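Side-chain contacts in Sso-CP2 metallo-carboxypetidase (Sulfolobus solfataricus, PDB 4MMO), which probably acts as a zinc-dependent M20-family carboxypeptidase, hydrolysing peptides: residues P52-E57 and N70-Q75; A102-G107 and G135-G140. One frame throughout, in Å; residues are numbered along the deposited sequence.

Contact 1: residues P52-E57 and N70-Q75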
ATOM      1  N   PRO A  52     -29.227  11.554   8.109  1.00 44.97           N
ATOM      2  CA  PRO A  52     -30.166  12.157   9.058  1.00 54.22           C
ATOM      3  C   PRO A  52     -30.160  11.472  10.420  1.00 59.52           C
ATOM      4  O   PRO A  52     -29.692  10.341  10.552  1.00 46.11           O
ATOM      5  CB  PRO A  52     -31.517  11.949   8.378  1.00 52.38           C
ATOM      6  CG  PRO A  52     -31.350  10.671   7.638  1.00 41.52           C
ATOM      7  CD  PRO A  52     -29.907  10.628   7.187  1.00 37.29           C
ATOM      8  N   VAL A  53     -30.691  12.173  11.415  1.00 55.99           N
ATOM      9  CA  VAL A  53     -30.790  11.666  12.776  1.00 36.67           C
ATOM     10  C   VAL A  53     -32.257  11.443  13.127  1.00 40.19           C
ATOM     11  O   VAL A  53     -33.104  12.293  12.848  1.00 56.55           O
ATOM     12  CB  VAL A  53     -30.158  12.670  13.775  1.00 41.67           C
ATOM     13  CG1 VAL A  53     -30.582  12.384  15.205  1.00 51.99           C
ATOM     14  CG2 VAL A  53     -28.644  12.640  13.663  1.00 47.94           C
ATOM     15  N   VAL A  54     -32.556  10.297  13.731  1.00 39.23           N
ATOM     16  CA  VAL A  54     -33.895  10.040  14.247  1.00 39.50           C
ATOM     17  C   VAL A  54     -33.947  10.428  15.717  1.00 48.73           C
ATOM     18  O   VAL A  54     -33.145   9.953  16.520  1.00 40.98           O
ATOM     19  CB  VAL A  54     -34.295   8.564  14.117  1.00 42.70           C
ATOM     20  CG1 VAL A  54     -35.748   8.375  14.540  1.00 39.07           C
ATOM     21  CG2 VAL A  54     -34.087   8.075  12.695  1.00 46.05           C
ATOM     22  N   TYR A  55     -34.898  11.291  16.056  1.00 40.10           N
ATOM     23  CA  TYR A  55     -35.062  11.764  17.418  1.00 37.07           C
ATOM     24  C   TYR A  55     -36.491  11.551  17.896  1.00 38.44           C
ATOM     25  O   TYR A  55     -37.437  11.657  17.119  1.00 43.18           O
ATOM     26  CB  TYR A  55     -34.700  13.247  17.524  1.00 37.04           C
ATOM     27  CG  TYR A  55     -34.936  13.815  18.902  1.00 46.65           C
ATOM     28  CD1 TYR A  55     -34.018  13.612  19.923  1.00 50.11           C
ATOM     29  CD2 TYR A  55     -36.082  14.546  19.188  1.00 40.09           C
ATOM     30  CE1 TYR A  55     -34.227  14.125  21.186  1.00 39.26           C
ATOM     31  CE2 TYR A  55     -36.302  15.064  20.452  1.00 39.54           C
ATOM     32  CZ  TYR A  55     -35.371  14.847  21.448  1.00 45.40           C
ATOM     33  OH  TYR A  55     -35.577  15.357  22.713  1.00 48.64           O
ATOM     34  N   ALA A  56     -36.636  11.245  19.183  1.00 38.15           N
ATOM     35  CA  ALA A  56     -37.950  11.113  19.799  1.00 27.71           C
ATOM     36  C   ALA A  56     -37.839  11.301  21.301  1.00 50.43           C
ATOM     37  O   ALA A  56     -36.813  10.979  21.905  1.00 47.16           O
ATOM     38  CB  ALA A  56     -38.559   9.756  19.479  1.00 34.72           C
ATOM     39  N   GLU A  57     -38.900  11.832  21.894  1.00 53.48           N
ATOM     40  CA  GLU A  57     -38.965  12.011  23.333  1.00 54.78           C
ATOM     41  C   GLU A  57     -40.166  11.262  23.883  1.00 53.55           C
ATOM     42  O   GLU A  57     -41.273  11.379  23.360  1.00 42.20           O
ATOM     43  CB  GLU A  57     -39.064  13.495  23.690  1.00 49.66           C
ATOM     44  CG  GLU A  57     -39.127  13.756  25.188  1.00 65.45           C
ATOM     45  CD  GLU A  57     -39.049  15.229  25.530  1.00 74.87           C
ATOM     46  OE1 GLU A  57     -39.151  16.063  24.607  1.00 90.48           O
ATOM     47  OE2 GLU A  57     -38.885  15.553  26.724  1.00 68.94           O
ATOM     48  N   ASN A  70     -28.006   5.273  19.948  1.00 32.56           N
ATOM     49  CA  ASN A  70     -27.711   4.104  19.125  1.00 31.05           C
ATOM     50  C   ASN A  70     -27.449   4.569  17.695  1.00 37.97           C
ATOM     51  O   ASN A  70     -27.647   5.737  17.384  1.00 35.93           O
ATOM     52  CB  ASN A  70     -28.868   3.104  19.158  1.00 35.68           C
ATOM     53  CG  ASN A  70     -28.973   2.370  20.484  1.00 35.58           C
ATOM     54  OD1 ASN A  70     -29.856   2.650  21.293  1.00 34.33           O
ATOM     55  ND2 ASN A  70     -28.077   1.415  20.704  1.00 34.35           N
ATOM     56  N   HIS A  71     -26.992   3.672  16.830  1.00 36.13           N
ATOM     57  CA  HIS A  71     -26.794   4.029  15.425  1.00 29.48           C
ATOM     58  C   HIS A  71     -27.378   2.971  14.505  1.00 32.48           C
ATOM     59  O   HIS A  71     -27.194   1.773  14.726  1.00 38.27           O
ATOM     60  CB  HIS A  71     -25.315   4.271  15.118  1.00 23.80           C
ATOM     61  CG  HIS A  71     -24.446   3.066  15.306  1.00 33.90           C
ATOM     62  ND1 HIS A  71     -24.314   2.089  14.351  1.00 27.24           N
ATOM     63  CD2 HIS A  71     -23.660   2.697  16.345  1.00 44.32           C
ATOM     64  CE1 HIS A  71     -23.477   1.159  14.791  1.00 34.01           C
ATOM     65  NE2 HIS A  71     -23.070   1.505  15.996  1.00 38.30           N
ATOM     66  N   TYR A  72     -28.094   3.429  13.479  1.00 37.88           N
ATOM     67  CA  TYR A  72     -28.783   2.529  12.560  1.00 33.08           C
ATOM     68  C   TYR A  72     -27.924   2.145  11.356  1.00 36.26           C
ATOM     69  O   TYR A  72     -28.285   1.250  10.597  1.00 42.78           O
ATOM     70  CB  TYR A  72     -30.116   3.133  12.099  1.00 35.92           C
ATOM     71  CG  TYR A  72     -30.002   4.437  11.341  1.00 38.06           C
ATOM     72  CD1 TYR A  72     -29.830   4.451   9.958  1.00 43.64           C
ATOM     73  CD2 TYR A  72     -30.091   5.653  12.000  1.00 31.46           C
ATOM     74  CE1 TYR A  72     -29.734   5.643   9.263  1.00 38.24           C
ATOM     75  CE2 TYR A  72     -29.998   6.851  11.315  1.00 35.69           C
ATOM     76  CZ  TYR A  72     -29.817   6.840   9.945  1.00 52.21           C
ATOM     77  OH  TYR A  72     -29.725   8.033   9.265  1.00 45.96           O
ATOM     78  N   ASP A  73     -26.785   2.809  11.188  1.00 34.99           N
ATOM     79  CA  ASP A  73     -25.878   2.472  10.097  1.00 29.68           C
ATOM     80  C   ASP A  73     -25.014   1.283  10.479  1.00 37.84           C
ATOM     81  O   ASP A  73     -24.749   1.057  11.659  1.00 39.66           O
ATOM     82  CB  ASP A  73     -24.992   3.666   9.716  1.00 24.84           C
ATOM     83  CG  ASP A  73     -24.064   4.096  10.843  1.00 35.39           C
ATOM     84  OD1 ASP A  73     -24.560   4.312  11.965  1.00 39.36           O
ATOM     85  OD2 ASP A  73     -22.841   4.216  10.612  1.00 36.46           O
ATOM     86  N   VAL A  74     -24.574   0.534   9.470  1.00 41.53           N
ATOM     87  CA  VAL A  74     -23.766  -0.665   9.670  1.00 31.69           C
ATOM     88  C   VAL A  74     -22.495  -0.630   8.829  1.00 39.00           C
ATOM     89  O   VAL A  74     -22.357   0.200   7.929  1.00 43.93           O
ATOM     90  CB  VAL A  74     -24.556  -1.930   9.292  1.00 33.96           C
ATOM     91  CG1 VAL A  74     -25.749  -2.100  10.215  1.00 33.62           C
ATOM     92  CG2 VAL A  74     -25.014  -1.863   7.825  1.00 33.24           C
ATOM     93  N   GLN A  75     -21.576  -1.543   9.122  1.00 37.17           N
ATOM     94  CA  GLN A  75     -20.335  -1.658   8.367  1.00 36.96           C
ATOM     95  C   GLN A  75     -20.602  -2.242   6.980  1.00 46.19           C
ATOM     96  O   GLN A  75     -21.611  -2.923   6.778  1.00 31.55           O
ATOM     97  CB  GLN A  75     -19.349  -2.559   9.112  1.00 62.77           C
ATOM     98  CG  GLN A  75     -18.639  -1.890  10.283  1.00 74.59           C
ATOM     99  CD  GLN A  75     -17.285  -1.314   9.904  1.00102.00           C
ATOM    100  OE1 GLN A  75     -16.505  -1.946   9.191  1.00115.42           O
ATOM    101  NE2 GLN A  75     -16.999  -0.110  10.383  1.00107.76           N
TER
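Tyr72 spans the distance between the two segments, its phenol reaching to Pro52 and passing Val54 on the way. The backbones themselves stay well apart; Val54 and Tyr72 come closest, with their CA atoms 9.2 Å from each other. The tyrosine's CG sits between its backbone N and carbonyl carbon (chi1 62°), and from there the ring carries the hydroxyl across to the start of the other segment. Tyr72 OH donates a 2.6 Å hydrogen bond to Pro52 O. That oxygen lies at the ring edge, near the ring plane, while the C=O...donor angle is 138° and the hydroxyl is tilted 27° from the carbonyl plane. Tyr72 OH also lies 3.3 Å from Pro52 CD, the two side chains crossing at about a right angle. Val54 adds a lighter touch: its CG2 approaches Tyr72 CE2 obliquely at 4.5 Å. One bond and a little apolar packing thus hold the end of a buried phenol.

Just before the tyrosine, His71 turns its ring the other way, toward the metal. His71 ND1 donates to Asp73 O at 2.9 Å, with the acceptor almost in the imidazole plane. This bond helps fix the ring's rotation and leaves NE2 to bind zinc, alongside Asp104 and Glu163.

In the mixed sheet, strands 53-58 and 65-71 are not neighbours: strand 128-134 runs between them, antiparallel to the first and parallel to the second. Tyr72 follows the C-terminal end of 65-71 and makes its link near the beginning of 53-58, bridging two strands that share no backbone bonds. Helix 24-39 packs over the join, with Ala28 touching both Pro52 and Tyr72.

Contact 2: residues A102-G107 and G135-G140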
ATOM      1  N   ALA A 102     -26.407  -7.143  13.194  1.00 30.57           N
ATOM      2  CA  ALA A 102     -27.136  -7.891  14.210  1.00 37.80           C
ATOM      3  C   ALA A 102     -26.630  -7.529  15.614  1.00 32.18           C
ATOM      4  O   ALA A 102     -27.417  -7.291  16.528  1.00 40.77           O
ATOM      5  CB  ALA A 102     -26.999  -9.380  13.956  1.00 35.35           C
ATOM      6  N   SER A 103     -25.310  -7.467  15.750  1.00 29.00           N
ATOM      7  CA  SER A 103     -24.657  -7.105  16.995  1.00 52.80           C
ATOM      8  C   SER A 103     -24.410  -5.598  17.068  1.00 60.95           C
ATOM      9  O   SER A 103     -24.761  -4.951  18.055  1.00 66.49           O
ATOM     10  CB  SER A 103     -23.332  -7.855  17.108  1.00 56.88           C
ATOM     11  OG  SER A 103     -22.625  -7.467  18.273  1.00 84.89           O
ATOM     12  N   ASP A 104     -23.811  -5.056  16.009  1.00 40.43           N
ATOM     13  CA  ASP A 104     -23.432  -3.646  15.936  1.00 44.67           C
ATOM     14  C   ASP A 104     -24.223  -2.981  14.811  1.00 42.48           C
ATOM     15  O   ASP A 104     -23.788  -3.044  13.664  1.00 43.48           O
ATOM     16  CB  ASP A 104     -21.923  -3.552  15.647  1.00 34.72           C
ATOM     17  CG  ASP A 104     -21.427  -2.116  15.485  1.00 50.58           C
ATOM     18  OD1 ASP A 104     -22.127  -1.169  15.902  1.00 48.50           O
ATOM     19  OD2 ASP A 104     -20.314  -1.935  14.945  1.00 67.17           O
ATOM     20  N   ASN A 105     -25.360  -2.333  15.092  1.00 33.74           N
ATOM     21  CA  ASN A 105     -25.868  -2.038  16.436  1.00 30.21           C
ATOM     22  C   ASN A 105     -27.402  -2.118  16.456  1.00 43.66           C
ATOM     23  O   ASN A 105     -28.055  -1.544  17.328  1.00 36.43           O
ATOM     24  CB  ASN A 105     -25.391  -0.634  16.840  1.00 30.18           C
ATOM     25  CG  ASN A 105     -25.824  -0.220  18.244  1.00 41.91           C
ATOM     26  OD1 ASN A 105     -26.364   0.874  18.434  1.00 29.09           O
ATOM     27  ND2 ASN A 105     -25.591  -1.087  19.229  1.00 36.59           N
ATOM     28  N   LYS A 106     -27.983  -2.837  15.496  1.00 42.10           N
ATOM     29  CA  LYS A 106     -29.442  -2.859  15.341  1.00 31.41           C
ATOM     30  C   LYS A 106     -30.176  -3.716  16.374  1.00 30.45           C
ATOM     31  O   LYS A 106     -31.253  -3.343  16.836  1.00 34.43           O
ATOM     32  CB  LYS A 106     -29.829  -3.336  13.940  1.00 30.69           C
ATOM     33  CG  LYS A 106     -29.419  -2.384  12.829  1.00 29.22           C
ATOM     34  CD  LYS A 106     -29.953  -2.859  11.491  1.00 30.72           C
ATOM     35  CE  LYS A 106     -29.597  -1.894  10.362  1.00 38.84           C
ATOM     36  NZ  LYS A 106     -30.038  -2.418   9.043  1.00 40.75           N
ATOM     37  N   GLY A 107     -29.616  -4.877  16.697  1.00 27.30           N
ATOM     38  CA  GLY A 107     -30.217  -5.758  17.684  1.00 32.76           C
ATOM     39  C   GLY A 107     -30.349  -5.060  19.030  1.00 26.12           C
ATOM     40  O   GLY A 107     -31.415  -5.065  19.650  1.00 38.65           O
ATOM     41  N   GLY A 135     -26.718   7.958  11.853  1.00 36.29           N
ATOM     42  CA  GLY A 135     -26.445   7.082  10.727  1.00 37.92           C
ATOM     43  C   GLY A 135     -25.017   7.166  10.218  1.00 38.68           C
ATOM     44  O   GLY A 135     -24.741   6.734   9.100  1.00 42.67           O
ATOM     45  N   GLU A 136     -24.108   7.701  11.034  1.00 33.53           N
ATOM     46  CA  GLU A 136     -22.715   7.904  10.622  1.00 34.73           C
ATOM     47  C   GLU A 136     -21.694   7.357  11.618  1.00 43.15           C
ATOM     48  O   GLU A 136     -20.510   7.693  11.541  1.00 41.46           O
ATOM     49  CB  GLU A 136     -22.440   9.397  10.422  1.00 37.83           C
ATOM     50  CG  GLU A 136     -23.287  10.056   9.354  1.00 42.39           C
ATOM     51  CD  GLU A 136     -23.014  11.545   9.231  1.00 54.61           C
ATOM     52  OE1 GLU A 136     -22.601  12.163  10.236  1.00 56.56           O
ATOM     53  OE2 GLU A 136     -23.215  12.098   8.130  1.00 64.62           O
ATOM     54  N   GLU A 137     -22.138   6.529  12.556  1.00 44.66           N
ATOM     55  CA  GLU A 137     -21.239   6.022  13.589  1.00 36.71           C
ATOM     56  C   GLU A 137     -20.080   5.235  12.983  1.00 41.70           C
ATOM     57  O   GLU A 137     -18.947   5.318  13.458  1.00 51.22           O
ATOM     58  CB  GLU A 137     -21.997   5.148  14.587  1.00 43.10           C
ATOM     59  CG  GLU A 137     -21.237   4.903  15.892  1.00 38.80           C
ATOM     60  CD  GLU A 137     -20.213   3.786  15.801  1.00 53.73           C
ATOM     61  OE1 GLU A 137     -20.388   2.868  14.972  1.00 42.75           O
ATOM     62  OE2 GLU A 137     -19.229   3.828  16.570  1.00 48.85           O
ATOM     63  N   GLU A 138     -20.372   4.472  11.934  1.00 38.50           N
ATOM     64  CA  GLU A 138     -19.368   3.637  11.292  1.00 44.95           C
ATOM     65  C   GLU A 138     -18.397   4.442  10.424  1.00 49.10           C
ATOM     66  O   GLU A 138     -17.386   3.906   9.968  1.00 54.54           O
ATOM     67  CB  GLU A 138     -20.047   2.561  10.444  1.00 54.23           C
ATOM     68  CG  GLU A 138     -20.963   1.638  11.230  1.00 40.11           C
ATOM     69  CD  GLU A 138     -20.216   0.755  12.208  1.00 49.95           C
ATOM     70  OE1 GLU A 138     -18.970   0.827  12.250  1.00 50.79           O
ATOM     71  OE2 GLU A 138     -20.877  -0.015  12.934  1.00 47.54           O
ATOM     72  N   ILE A 139     -18.713   5.715  10.191  1.00 44.37           N
ATOM     73  CA  ILE A 139     -17.823   6.613   9.459  1.00 44.41           C
ATOM     74  C   ILE A 139     -17.384   7.792  10.326  1.00 52.96           C
ATOM     75  O   ILE A 139     -17.153   8.892   9.825  1.00 52.75           O
ATOM     76  CB  ILE A 139     -18.474   7.133   8.152  1.00 52.45           C
ATOM     77  CG1 ILE A 139     -19.765   7.900   8.452  1.00 57.81           C
ATOM     78  CG2 ILE A 139     -18.751   5.969   7.214  1.00 39.32           C
ATOM     79  CD1 ILE A 139     -20.313   8.663   7.268  1.00 56.05           C
ATOM     80  N   GLY A 140     -17.282   7.558  11.631  1.00 40.57           N
ATOM     81  CA  GLY A 140     -16.696   8.532  12.534  1.00 46.62           C
ATOM     82  C   GLY A 140     -17.624   9.618  13.049  1.00 45.67           C
ATOM     83  O   GLY A 140     -17.160  10.556  13.698  1.00 56.37           O
TER
HETATM   84  O   HOH W   1     -21.814  -2.703  11.756  1.00 46.39           O
HETATM   85  O   HOH W   2     -19.652   0.693  15.959  1.00 70.37           O
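Asp104 and Glu138 face each other with their CA atoms 9.5 Å apart, one near the start of helix 102-121 just ahead of a cis peptide to Asn105, the other in a short 3-10 turn. The side chains approach from opposite directions, with their carboxylate planes 57° apart. Asp104 OD2 and Glu138 OE2 are two acceptors only 2.8 Å apart, beside the zinc bound by Asp104. With chi1 at 177° the Asp104 carboxylate swings away from its own backbone N, bringing OD1 to the zinc. Glu138 bends at chi2, and its other oxygen, OE1, has Gln75 as partner. Water 1 donates to Asp104 O at 2.8 Å and to Glu138 OE2 at 3.1 Å. Water 2 lies between Asp104 OD2 and Glu137 OE1, but its 2.5 Å leg to Glu137 OE1 makes that bridge doubtful. Replacing Asp104 with an alanine would probably leave the zinc short of a ligand and Glu138 without the carboxylate that faces it. Zinc has been observed on Glu137 and Glu138 in this protein, though neither binds a metal in this chain of the model; the cluster of carboxylates is that of the M20 metallopeptidase metal centre.

Overall arrangement
The two contacts lie side by side, centres about 9 Å apart, and meet at the metal centre. Contact 1 supplies His71 and contact 2 supplies Asp104; His71 NE2 and Asp104 OD1 are 2.8 Å apart because both bind the same zinc, with Glu163 as third protein ligand. The loop beyond His71 also steadies the acidic turn of contact 2: Asp73 OD2 probably accepts a hydrogen bond from Glu138 N at 2.8 Å, and Gln75 NE2 probably donates one to Glu138 OE1 at 2.9 Å. Tyr72, whose side chain is about 10 Å from the zinc, ties the turn after the zinc ligand His71 back to residues 52-57.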